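Local coordinates for protein glucokinase (Leishmania braziliensis MHOM/BR/75/M2904, PDB 6EDI) that probably phosphorylates D-glucose with ATP, as expected of a dimeric glucokinase of the actin-like ATPase superfamily, captured here in an open conformation, at residues 169-175 with 197-201; 163-168 with 402-407; 176-182 with 389-395; 215-219 with 230-236; 207-211 with 347-353. All blocks are in the same frame, centred on the assembly; numbering follows the deposited sequence.

Contact 1: 169-175 with 197-201; sequences SNAGILS and GSTIG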
# COMPACT_ATOMS: atom_id res chain seq x y z
N SER A 169 16.63 -5.15 11.25
CA SER A 169 16.85 -3.73 11.46
C SER A 169 16.81 -3.37 12.95
O SER A 169 17.74 -2.76 13.48
CB SER A 169 15.81 -2.91 10.70
OG SER A 169 16.11 -1.54 10.79
N ASN A 170 15.72 -3.76 13.63
CA ASN A 170 15.57 -3.46 15.06
C ASN A 170 16.66 -4.12 15.88
O ASN A 170 17.02 -3.65 16.96
CB ASN A 170 14.20 -3.92 15.56
CG ASN A 170 13.07 -3.07 15.01
OD1 ASN A 170 13.30 -1.93 14.57
ND2 ASN A 170 11.85 -3.61 15.02
N ALA A 171 17.21 -5.21 15.35
CA ALA A 171 18.29 -5.91 16.01
C ALA A 171 19.63 -5.20 15.87
O ALA A 171 20.59 -5.55 16.56
CB ALA A 171 18.39 -7.34 15.49
N GLY A 172 19.71 -4.22 14.97
CA GLY A 172 20.94 -3.47 14.77
C GLY A 172 21.88 -4.19 13.82
O GLY A 172 23.05 -3.85 13.71
N ILE A 173 21.35 -5.19 13.11
CA ILE A 173 22.16 -6.12 12.35
C ILE A 173 21.89 -6.04 10.84
O ILE A 173 22.34 -6.89 10.05
CB ILE A 173 21.97 -7.54 12.94
CG1 ILE A 173 23.33 -8.16 13.21
CG2 ILE A 173 21.00 -8.40 12.17
CD1 ILE A 173 24.11 -7.26 14.11
N LEU A 174 21.17 -5.01 10.42
CA LEU A 174 20.80 -4.87 9.00
C LEU A 174 22.02 -4.89 8.07
O LEU A 174 22.00 -5.57 7.05
CB LEU A 174 19.96 -3.61 8.76
CG LEU A 174 19.37 -3.48 7.36
CD1 LEU A 174 18.38 -4.59 7.10
CD2 LEU A 174 18.68 -2.12 7.15
N SER A 175 23.08 -4.18 8.43
CA SER A 175 24.24 -4.05 7.55
C SER A 175 24.98 -5.39 7.30
O SER A 175 25.71 -5.53 6.32
CB SER A 175 25.21 -2.99 8.07
OG SER A 175 25.73 -3.36 9.33
N GLY A 197 21.76 2.16 5.54
CA GLY A 197 22.05 0.73 5.53
C GLY A 197 22.21 0.17 6.93
O GLY A 197 22.31 -1.03 7.10
N SER A 198 22.23 1.04 7.93
CA SER A 198 22.39 0.60 9.32
C SER A 198 21.05 0.20 9.90
O SER A 198 20.98 -0.51 10.89
CB SER A 198 23.00 1.72 10.16
OG SER A 198 24.26 2.08 9.62
N THR A 199 19.99 0.68 9.26
CA THR A 199 18.63 0.49 9.75
C THR A 199 17.74 0.80 8.56
O THR A 199 18.20 1.44 7.61
CB THR A 199 18.33 1.48 10.89
OG1 THR A 199 16.94 1.41 11.25
CG2 THR A 199 18.67 2.90 10.46
N ILE A 200 16.49 0.32 8.56
CA ILE A 200 15.54 0.81 7.55
C ILE A 200 15.09 2.20 7.97
O ILE A 200 14.68 3.02 7.15
CB ILE A 200 14.31 -0.09 7.37
CG1 ILE A 200 13.57 -0.31 8.69
CG2 ILE A 200 14.70 -1.43 6.74
CD1 ILE A 200 12.15 -0.86 8.50
N GLY A 201 15.17 2.47 9.27
CA GLY A 201 14.80 3.78 9.79
C GLY A 201 13.31 3.96 9.97
O GLY A 201 12.53 3.04 9.72
O HOH W 1 23.06 -2.72 11.02
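A Schellman motif ends helix 157-170, and the loop 197-201 docks against that helix end. Gly172, at positive phi (84°), is the first to leave helical conformation; its N bonds back to Ser169 O at 2.9 Å, and Ile173 N probably bonds to Leu168 O at 3.0 Å. Ser169, in the t rotamer, turns its OG to the loop, accepting a hydrogen bond from Ile200 N (2.9 Å, 164°); Thr199 OG1 lies 3.1 Å from Ser169 OG. Thr199 also forms an ST turn, Gly201 N to Thr199 OG1 at 2.9 Å. Next to these hydrogen bonds Leu174 lies against the loop backbone: its CD2 is 3.4 Å from Thr199 C and 4.1 Å from Ile200 CG2. Water 1 bridges the two segments, donating to Ser198 O (3.0 Å) and, weakly, to Gly172 O (2.9 Å), and accepting from Ser175 N (3.0 Å). The loop leads to strand 205-210; Ile200 rests on Val165 and Leu166 of helix 157-170, while Gly201 O receives the hydroxyl of Tyr228 from strand 227-233.

Contact 2: 163-168 with 402-407; sequences YGVLAL and LGCLGF
Two alpha-helical segments, 163-168 and 402-407, cross at 76° with axes 6.9 Å apart, and no hydrogen bond joins them. Tyr163 (chi1 -83°, m) points at the partner helix: its CB lies 3.0 Å from Gly403 O, and one ring face is covered by Phe407 CA, 3.7 Å from the centroid in a CH-pi contact. The Phe407 ring (chi1 169°, t) sets its edge toward the Tyr163 face, a T-shaped pair with centroids 5.8 Å apart and planes at 89°; the Tyr163 hydroxyl is hydrogen-bonded to Val230 N. Gly164 marks the crossing point, its CA 3.6 Å from Gly403 CA and its N 3.2 Å from that atom, where a CB on Gly403 would be tight. Ala167 places CB 4.2 Å from Gly406 CA, 3.9 Å from Leu402 O and 4.1 Å from Leu405 CD2; a CB on Gly406 would clash with Tyr163 O. Leu168 (m, t) finishes the interface with CD2 3.9 Å from Leu402 CD1. Phe407 also packs on Val224 of the second subunit. Small residues facing each other, Gly164 and Ala167 against Gly403 and Gly406, are characteristic of a close glycine-mediated helix crossing, here between helix 157-170 and the C-terminal helix 399-409.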
# COMPACT_ATOMS: atom_id res chain seq x y z
N TYR A 163 8.74 -8.50 7.41
CA TYR A 163 8.89 -8.49 8.87
C TYR A 163 10.30 -8.95 9.28
O TYR A 163 10.84 -8.53 10.31
CB TYR A 163 7.80 -9.34 9.55
CG TYR A 163 6.49 -8.62 9.76
CD1 TYR A 163 6.40 -7.53 10.61
CD2 TYR A 163 5.33 -9.05 9.11
CE1 TYR A 163 5.20 -6.85 10.80
CE2 TYR A 163 4.12 -8.39 9.30
CZ TYR A 163 4.06 -7.29 10.15
OH TYR A 163 2.88 -6.61 10.34
N GLY A 164 10.90 -9.83 8.48
CA GLY A 164 12.25 -10.29 8.75
C GLY A 164 13.25 -9.16 8.60
O GLY A 164 14.19 -9.02 9.40
N VAL A 165 13.05 -8.34 7.58
CA VAL A 165 13.91 -7.19 7.35
C VAL A 165 13.81 -6.25 8.53
O VAL A 165 14.83 -5.76 9.03
CB VAL A 165 13.48 -6.42 6.10
CG1 VAL A 165 14.36 -5.19 5.90
CG2 VAL A 165 13.54 -7.34 4.88
N LEU A 166 12.58 -6.02 8.98
CA LEU A 166 12.36 -5.15 10.13
C LEU A 166 13.04 -5.74 11.36
O LEU A 166 13.67 -5.03 12.14
CB LEU A 166 10.86 -5.00 10.40
CG LEU A 166 10.55 -4.25 11.69
CD1 LEU A 166 11.05 -2.82 11.60
CD2 LEU A 166 9.06 -4.28 11.95
N ALA A 167 12.90 -7.05 11.53
CA ALA A 167 13.50 -7.73 12.67
C ALA A 167 15.00 -7.51 12.68
O ALA A 167 15.58 -7.17 13.71
CB ALA A 167 13.16 -9.20 12.65
N LEU A 168 15.63 -7.71 11.53
CA LEU A 168 17.07 -7.51 11.40
C LEU A 168 17.46 -6.07 11.72
O LEU A 168 18.48 -5.81 12.36
CB LEU A 168 17.55 -7.87 10.00
CG LEU A 168 17.47 -9.34 9.57
CD1 LEU A 168 17.67 -9.49 8.07
CD2 LEU A 168 18.52 -10.12 10.34
N LEU A 402 12.32 -15.36 10.70
CA LEU A 402 12.56 -14.12 11.42
C LEU A 402 11.36 -13.19 11.38
O LEU A 402 11.05 -12.50 12.37
CB LEU A 402 13.79 -13.40 10.86
CG LEU A 402 15.14 -13.99 11.21
CD1 LEU A 402 16.23 -13.32 10.39
CD2 LEU A 402 15.39 -13.80 12.69
N GLY A 403 10.68 -13.16 10.24
CA GLY A 403 9.52 -12.30 10.06
C GLY A 403 8.37 -12.66 10.97
O GLY A 403 7.54 -11.80 11.31
N CYS A 404 8.31 -13.93 11.36
CA CYS A 404 7.31 -14.34 12.32
C CYS A 404 7.61 -13.64 13.65
O CYS A 404 6.68 -13.24 14.36
CB CYS A 404 7.27 -15.86 12.46
SG CYS A 404 6.53 -16.72 11.03
N LEU A 405 8.89 -13.45 13.96
CA LEU A 405 9.27 -12.65 15.13
C LEU A 405 8.94 -11.17 14.90
O LEU A 405 8.41 -10.48 15.79
CB LEU A 405 10.76 -12.82 15.47
CG LEU A 405 11.33 -12.04 16.66
CD1 LEU A 405 12.38 -12.84 17.42
CD2 LEU A 405 11.93 -10.71 16.23
N GLY A 406 9.27 -10.68 13.70
CA GLY A 406 9.07 -9.29 13.37
C GLY A 406 7.61 -8.92 13.56
O GLY A 406 7.31 -7.88 14.13
N PHE A 407 6.73 -9.79 13.09
CA PHE A 407 5.30 -9.63 13.29
C PHE A 407 4.97 -9.45 14.76
O PHE A 407 4.36 -8.46 15.15
CB PHE A 407 4.56 -10.84 12.75
CG PHE A 407 3.11 -10.87 13.14
CD1 PHE A 407 2.18 -10.10 12.45
CD2 PHE A 407 2.69 -11.64 14.22
CE1 PHE A 407 0.83 -10.12 12.81
CE2 PHE A 407 1.35 -11.66 14.59
CZ PHE A 407 0.42 -10.90 13.88

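Contact 3: 176-182 with 389-395; sequences DYFKVMW and TFLRQVS
Strands 178-180 and 389-393 run antiparallel, their axes 4.4 Å apart at 144°. Phe178-Gln393 and Val180-Leu391 are non-hydrogen-bonded pairs; Lys179-Arg392 between them is hydrogen-bonded, Lys179 N to Arg392 O at 2.8 Å and Arg392 N to Lys179 O at 2.9 Å. A classic beta bulge follows: Met181 N (2.8 Å) and, weakly, Trp182 N (3.4 Å) both donate to Phe390 O, while Phe390 N returns to Trp182 O at 2.9 Å. At the other end Val394 N bonds Tyr177 O (2.8 Å) and Ser395 OG bonds Asp176 O (2.7 Å). Gln393 CG sits over one face of the Phe178 ring (m), 4.1 Å from its centroid, a CH-pi contact; Val180 CG2 meets Leu391 CD2 at 3.6 Å. On the face of Arg392 and Phe390, Trp182 (p) receives Phe390 CB over its five-membered ring, 3.9 Å from the centroid; Met181 SD touches Arg392 CG (3.3 Å). Strand 178-182 is outermost in its sheet; strand 389-393 pairs on its other side with the parallel strand 345-348, and helices 317-341 and 363-373 cover Phe390.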
# COMPACT_ATOMS: atom_id res chain seq x y z
N ASP A 176 24.81 -6.36 8.19
CA ASP A 176 25.44 -7.67 7.96
C ASP A 176 24.74 -8.45 6.84
O ASP A 176 25.33 -9.34 6.25
CB ASP A 176 25.48 -8.49 9.25
CG ASP A 176 26.34 -7.84 10.32
OD1 ASP A 176 27.55 -7.66 10.10
OD2 ASP A 176 25.80 -7.50 11.39
N TYR A 177 23.49 -8.10 6.54
CA TYR A 177 22.68 -8.87 5.60
C TYR A 177 22.32 -8.10 4.34
O TYR A 177 21.95 -8.69 3.32
CB TYR A 177 21.42 -9.41 6.30
CG TYR A 177 21.76 -10.43 7.35
CD1 TYR A 177 22.17 -10.03 8.61
CD2 TYR A 177 21.72 -11.78 7.08
CE1 TYR A 177 22.51 -10.95 9.58
CE2 TYR A 177 22.06 -12.72 8.04
CZ TYR A 177 22.46 -12.29 9.29
OH TYR A 177 22.80 -13.21 10.27
N PHE A 178 22.45 -6.78 4.41
CA PHE A 178 22.06 -5.90 3.33
C PHE A 178 23.14 -4.86 3.08
O PHE A 178 23.83 -4.44 4.01
CB PHE A 178 20.72 -5.23 3.67
CG PHE A 178 19.56 -6.18 3.60
CD1 PHE A 178 19.24 -7.00 4.67
CD2 PHE A 178 18.83 -6.29 2.43
CE1 PHE A 178 18.18 -7.90 4.60
CE2 PHE A 178 17.77 -7.19 2.35
CZ PHE A 178 17.44 -8.00 3.43
N LYS A 179 23.28 -4.44 1.82
CA LYS A 179 24.27 -3.43 1.43
C LYS A 179 23.56 -2.30 0.71
O LYS A 179 22.55 -2.54 0.04
CB LYS A 179 25.32 -4.03 0.48
CG LYS A 179 26.43 -4.76 1.16
CD LYS A 179 27.77 -4.31 0.58
CE LYS A 179 28.91 -4.48 1.60
NZ LYS A 179 30.00 -3.47 1.40
N VAL A 180 24.12 -1.10 0.80
CA VAL A 180 23.52 0.05 0.14
C VAL A 180 23.82 0.04 -1.34
O VAL A 180 24.97 -0.07 -1.74
CB VAL A 180 24.03 1.36 0.74
CG1 VAL A 180 23.47 2.56 -0.02
CG2 VAL A 180 23.64 1.43 2.19
N MET A 181 22.78 0.12 -2.15
CA MET A 181 22.99 0.32 -3.58
C MET A 181 23.26 1.80 -3.81
O MET A 181 24.24 2.17 -4.46
CB MET A 181 21.79 -0.16 -4.38
CG MET A 181 21.54 -1.64 -4.23
SD MET A 181 20.02 -2.28 -4.95
CE MET A 181 20.11 -1.57 -6.59
N TRP A 182 22.37 2.64 -3.28
CA TRP A 182 22.56 4.08 -3.30
C TRP A 182 21.72 4.79 -2.23
O TRP A 182 20.63 4.34 -1.86
CB TRP A 182 22.29 4.67 -4.68
CG TRP A 182 20.92 4.39 -5.23
CD1 TRP A 182 19.74 4.97 -4.85
CD2 TRP A 182 20.59 3.47 -6.28
NE1 TRP A 182 18.70 4.46 -5.60
CE2 TRP A 182 19.20 3.54 -6.49
CE3 TRP A 182 21.35 2.59 -7.07
CZ2 TRP A 182 18.55 2.76 -7.45
CZ3 TRP A 182 20.70 1.82 -8.03
CH2 TRP A 182 19.32 1.92 -8.22
N THR A 389 16.47 5.56 -0.46
CA THR A 389 17.70 4.79 -0.29
C THR A 389 17.42 3.35 -0.71
O THR A 389 16.47 2.74 -0.20
CB THR A 389 18.15 4.84 1.19
OG1 THR A 389 18.51 6.19 1.52
CG2 THR A 389 19.33 3.92 1.45
N PHE A 390 18.21 2.82 -1.64
CA PHE A 390 18.03 1.43 -2.10
C PHE A 390 19.04 0.51 -1.45
O PHE A 390 20.22 0.87 -1.30
CB PHE A 390 18.15 1.30 -3.62
CG PHE A 390 16.86 1.55 -4.35
CD1 PHE A 390 16.19 2.76 -4.22
CD2 PHE A 390 16.33 0.58 -5.19
CE1 PHE A 390 15.00 2.98 -4.91
CE2 PHE A 390 15.17 0.78 -5.88
CZ PHE A 390 14.49 1.98 -5.74
N LEU A 391 18.56 -0.66 -1.04
CA LEU A 391 19.39 -1.67 -0.39
C LEU A 391 19.24 -3.01 -1.13
O LEU A 391 18.22 -3.25 -1.77
CB LEU A 391 18.99 -1.85 1.08
CG LEU A 391 18.95 -0.64 2.01
CD1 LEU A 391 18.56 -1.11 3.40
CD2 LEU A 391 20.29 0.09 2.05
N ARG A 392 20.24 -3.87 -0.97
CA ARG A 392 20.35 -5.17 -1.63
C ARG A 392 20.71 -6.22 -0.60
O ARG A 392 21.67 -6.04 0.13
CB ARG A 392 21.55 -5.12 -2.54
CG ARG A 392 21.30 -5.20 -3.97
CD ARG A 392 22.63 -4.97 -4.61
NE ARG A 392 23.55 -5.99 -4.17
CZ ARG A 392 24.85 -5.80 -3.96
NH1 ARG A 392 25.36 -4.60 -4.17
NH2 ARG A 392 25.61 -6.80 -3.55
N GLN A 393 20.00 -7.34 -0.59
CA GLN A 393 20.41 -8.46 0.27
C GLN A 393 21.72 -9.08 -0.22
O GLN A 393 21.87 -9.33 -1.41
CB GLN A 393 19.32 -9.53 0.32
CG GLN A 393 19.55 -10.51 1.46
CD GLN A 393 18.49 -11.58 1.58
OE1 GLN A 393 17.45 -11.51 0.93
NE2 GLN A 393 18.77 -12.61 2.39
N VAL A 394 22.65 -9.34 0.70
CA VAL A 394 23.92 -9.97 0.35
C VAL A 394 24.18 -11.28 1.09
O VAL A 394 24.99 -12.10 0.63
CB VAL A 394 25.11 -9.03 0.55
CG1 VAL A 394 24.99 -7.81 -0.36
CG2 VAL A 394 25.22 -8.59 2.02
N SER A 395 23.53 -11.48 2.24
CA SER A 395 23.76 -12.69 3.03
C SER A 395 22.46 -13.46 3.17
O SER A 395 21.43 -12.88 3.54
CB SER A 395 24.28 -12.34 4.44
OG SER A 395 25.29 -11.35 4.43

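Contact 4: 215-219 with 230-236; sequences GSSLI and VLALECG
Ser216, in the p rotamer, overlaps the turn after the partner strand: its OG accepts from Cys235 N at 3.0 Å and lies 3.5 Å from Cys235 CB, and water 2 joins Ser216 OG (2.8 Å) to Gly236 N (3.0 Å). Strands 215-219 and 230-233 run antiparallel, axes 4.6 Å apart at 160°. Leu218-Leu231 is the hydrogen-bonded pair, with Leu218 N to Leu231 O and Leu231 N to Leu218 O both 2.8 Å; Ser217-Ala232 and Ile219-Val230 are non-hydrogen-bonded. Leu233 N to Ser216 O is longer, 3.3 Å, and water 3 links Ser216 N (3.1 Å) to Leu233 O (2.6 Å). Leu218 CB meets Leu233 CD1 at 3.9 Å on the face with Phe341 of helix 317-341; on the other, Ile219 CG1 meets Val230 CG2 at 3.9 Å beside Ala162 of helix 157-170. Ala232 O accepts from Arg204 of the second subunit, and Leu218 packs on Leu231 of that subunit. This is a beta hairpin whose second strand is outermost in its own chain's sheet, where the second subunit packs against it.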
# COMPACT_ATOMS: atom_id res chain seq x y z
N GLY A 215 7.98 -11.27 -5.78
CA GLY A 215 7.20 -10.89 -4.62
C GLY A 215 7.37 -9.43 -4.24
O GLY A 215 8.37 -8.78 -4.59
N SER A 216 6.39 -8.90 -3.51
CA SER A 216 6.43 -7.54 -3.02
C SER A 216 5.61 -7.37 -1.74
O SER A 216 4.67 -8.13 -1.49
CB SER A 216 5.89 -6.58 -4.07
OG SER A 216 4.60 -7.00 -4.40
N SER A 217 5.98 -6.37 -0.94
CA SER A 217 5.29 -6.06 0.30
C SER A 217 5.80 -4.71 0.80
O SER A 217 6.84 -4.21 0.36
CB SER A 217 5.51 -7.15 1.37
OG SER A 217 6.89 -7.40 1.57
N LEU A 218 5.05 -4.10 1.70
CA LEU A 218 5.45 -2.78 2.17
C LEU A 218 5.46 -2.77 3.68
O LEU A 218 4.46 -3.14 4.32
CB LEU A 218 4.49 -1.71 1.64
CG LEU A 218 4.71 -0.29 2.15
CD1 LEU A 218 5.80 0.43 1.36
CD2 LEU A 218 3.41 0.50 2.20
N ILE A 219 6.59 -2.35 4.25
CA ILE A 219 6.64 -2.10 5.68
C ILE A 219 6.23 -0.64 5.83
O ILE A 219 6.94 0.28 5.41
CB ILE A 219 8.04 -2.29 6.28
CG1 ILE A 219 8.65 -3.63 5.84
CG2 ILE A 219 7.96 -2.21 7.82
CD1 ILE A 219 10.04 -3.86 6.38
N VAL A 230 3.19 -4.43 8.16
CA VAL A 230 3.50 -4.84 6.80
C VAL A 230 2.22 -5.13 6.03
O VAL A 230 1.28 -5.73 6.55
CB VAL A 230 4.42 -6.08 6.77
CG1 VAL A 230 4.58 -6.57 5.32
CG2 VAL A 230 5.78 -5.75 7.39
N LEU A 231 2.19 -4.68 4.78
CA LEU A 231 1.09 -5.00 3.89
C LEU A 231 1.66 -5.89 2.81
O LEU A 231 2.64 -5.51 2.16
CB LEU A 231 0.50 -3.74 3.26
CG LEU A 231 -0.49 -2.93 4.11
CD1 LEU A 231 0.23 -2.24 5.26
CD2 LEU A 231 -1.26 -1.90 3.27
N ALA A 232 1.04 -7.06 2.65
CA ALA A 232 1.27 -7.97 1.52
C ALA A 232 0.82 -7.26 0.24
O ALA A 232 -0.21 -6.58 0.25
CB ALA A 232 0.45 -9.24 1.72
N LEU A 233 1.55 -7.44 -0.86
CA LEU A 233 1.24 -6.75 -2.12
C LEU A 233 1.35 -7.66 -3.35
O LEU A 233 1.92 -8.75 -3.28
CB LEU A 233 2.17 -5.55 -2.31
CG LEU A 233 2.11 -4.41 -1.29
CD1 LEU A 233 3.21 -3.41 -1.57
CD2 LEU A 233 0.76 -3.73 -1.35
N GLU A 234 0.83 -7.19 -4.48
CA GLU A 234 1.03 -7.87 -5.77
C GLU A 234 1.59 -6.93 -6.84
O GLU A 234 1.10 -6.88 -7.97
CB GLU A 234 -0.29 -8.50 -6.28
CG GLU A 234 -0.99 -9.44 -5.30
CD GLU A 234 -0.17 -10.69 -4.97
OE1 GLU A 234 0.77 -11.04 -5.72
OE2 GLU A 234 -0.47 -11.32 -3.94
N CYS A 235 2.65 -6.20 -6.49
CA CYS A 235 3.25 -5.23 -7.38
C CYS A 235 3.93 -5.86 -8.59
O CYS A 235 4.02 -5.24 -9.66
CB CYS A 235 4.24 -4.33 -6.61
SG CYS A 235 3.46 -3.26 -5.35
N GLY A 236 4.39 -7.10 -8.46
CA GLY A 236 4.94 -7.82 -9.60
C GLY A 236 3.89 -8.02 -10.68
O GLY A 236 4.23 -8.24 -11.85
O HOH W 2 4.42 -9.09 -6.21
O HOH W 3 3.80 -10.60 -3.26

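Contact 5: 207-211 with 347-353; sequences VVAPG and VLMGDNV
Two backbone hydrogen bonds fix the register: Val208 N to Val347 O (3.0 Å, 177°) and Met349 N to Val208 O (3.0 Å, 157°). Val208 thus bonds to residues 347 and 349, on either side of its parallel partner Leu348 (CA-CA 5.2 Å); Val207 faces Val347 (CA-CA 4.9 Å). Further along, water 4 spans the widening gap, donating to Pro210 O (2.9 Å) and accepting from Asn352 N (2.8 Å). Ala209 CA approaches Met349 O at 3.2 Å in a CA-H...O contact. Beyond Met349 the chain passes through Gly350, whose phi of 104° and psi of 162° would jam a CB against the preceding carbonyl; it is the N-cap residue of helix 351-355. Strands 205-210 and 345-348 are parallel neighbours in the mixed sheet of this domain, consistent with the actin-like ATPase fold; the turn at Gly350 leads out of that sheet into helix 351-355. Asn352 (m) points back at the other segment, its OD1 3.1 Å from Gly211 CA. Met349 (p, t, t) lays its SD 3.6 Å from Val207 CG1 and its CG 4.0 Å from Ala209 CB, on the side covered by Leu158 and Val165 of helix 157-170. Pro210 CG packs on Val353 CG2 at 3.6 Å, and Leu330 of helix 317-341 touches Val208, Pro210 and Leu348.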
# COMPACT_ATOMS: atom_id res chain seq x y z
N VAL A 207 9.53 -3.48 -0.27
CA VAL A 207 10.31 -4.72 -0.42
C VAL A 207 9.91 -5.45 -1.69
O VAL A 207 8.73 -5.71 -1.91
CB VAL A 207 10.08 -5.65 0.76
CG1 VAL A 207 10.95 -6.89 0.63
CG2 VAL A 207 10.36 -4.92 2.09
N VAL A 208 10.90 -5.75 -2.53
CA VAL A 208 10.69 -6.53 -3.75
C VAL A 208 11.66 -7.71 -3.75
O VAL A 208 12.79 -7.55 -3.31
CB VAL A 208 10.90 -5.65 -5.00
CG1 VAL A 208 10.87 -6.49 -6.26
CG2 VAL A 208 9.82 -4.60 -5.06
N ALA A 209 11.22 -8.89 -4.20
CA ALA A 209 12.07 -10.10 -4.18
C ALA A 209 11.93 -10.90 -5.46
O ALA A 209 10.96 -11.67 -5.62
CB ALA A 209 11.73 -10.97 -2.99
N PRO A 210 12.88 -10.75 -6.37
CA PRO A 210 12.74 -11.51 -7.62
C PRO A 210 13.19 -12.96 -7.44
O PRO A 210 14.00 -13.25 -6.57
CB PRO A 210 13.68 -10.78 -8.59
CG PRO A 210 14.67 -10.06 -7.72
CD PRO A 210 13.96 -9.74 -6.43
N GLY A 211 12.64 -13.83 -8.28
CA GLY A 211 12.93 -15.26 -8.26
C GLY A 211 12.11 -15.94 -9.34
O GLY A 211 12.07 -15.47 -10.48
N VAL A 347 14.08 -2.15 -0.64
CA VAL A 347 14.95 -3.30 -0.45
C VAL A 347 14.75 -4.33 -1.55
O VAL A 347 13.62 -4.76 -1.82
CB VAL A 347 14.69 -3.97 0.89
CG1 VAL A 347 15.39 -5.34 0.94
CG2 VAL A 347 15.14 -3.08 2.04
N LEU A 348 15.85 -4.73 -2.18
CA LEU A 348 15.80 -5.79 -3.18
C LEU A 348 16.36 -7.03 -2.51
O LEU A 348 17.50 -7.02 -2.04
CB LEU A 348 16.63 -5.42 -4.41
CG LEU A 348 16.09 -4.44 -5.46
CD1 LEU A 348 15.74 -3.12 -4.85
CD2 LEU A 348 17.11 -4.25 -6.61
N MET A 349 15.57 -8.10 -2.44
CA MET A 349 16.01 -9.26 -1.66
C MET A 349 15.65 -10.61 -2.27
O MET A 349 15.14 -10.70 -3.40
CB MET A 349 15.48 -9.13 -0.23
CG MET A 349 14.01 -9.46 -0.04
SD MET A 349 13.52 -9.14 1.67
CE MET A 349 12.18 -10.29 1.91
N GLY A 350 15.96 -11.68 -1.55
CA GLY A 350 15.72 -13.03 -2.06
C GLY A 350 17.00 -13.73 -2.51
O GLY A 350 18.02 -13.07 -2.75
N ASP A 351 16.92 -15.05 -2.64
CA ASP A 351 18.07 -15.88 -3.03
C ASP A 351 18.73 -15.44 -4.35
O ASP A 351 19.96 -15.36 -4.44
CB ASP A 351 17.66 -17.35 -3.12
CG ASP A 351 17.07 -17.89 -1.83
OD1 ASP A 351 17.60 -17.57 -0.75
OD2 ASP A 351 16.07 -18.64 -1.91
N ASN A 352 17.91 -15.14 -5.35
CA ASN A 352 18.42 -14.65 -6.63
C ASN A 352 19.22 -13.36 -6.53
O ASN A 352 20.25 -13.23 -7.17
CB ASN A 352 17.31 -14.51 -7.67
CG ASN A 352 17.03 -15.81 -8.39
OD1 ASN A 352 15.87 -16.16 -8.64
ND2 ASN A 352 18.09 -16.55 -8.74
N VAL A 353 18.75 -12.41 -5.74
CA VAL A 353 19.49 -11.17 -5.60
C VAL A 353 20.82 -11.41 -4.91
O VAL A 353 21.84 -10.84 -5.29
CB VAL A 353 18.65 -10.09 -4.89
CG1 VAL A 353 19.54 -9.00 -4.28
CG2 VAL A 353 17.70 -9.50 -5.89
O HOH W 4 15.14 -15.68 -5.37

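Contacts 3, 5 and 4 follow one another across a single mixed sheet. Leu391 O to Leu348 N (2.8 Å) joins contact 3 to contact 5, and Ser217 O to Val207 N (2.9 Å) joins contact 5 to contact 4; contacts 3 and 4, centres about 18 Å apart, do not touch. Helix 157-170 ties the sheet to contacts 1 and 2: Val165 CG2 meets Met349 SD at 3.7 Å, and Tyr163 OH reaches Val230 N at 3.1 Å. Contact 1 ends that helix, about 11 Å centre to centre from contact 2, and Leu174 CD2 lies 3.9 Å from Leu391 CD1 of contact 3. No substrate or nucleotide is among the atoms given here.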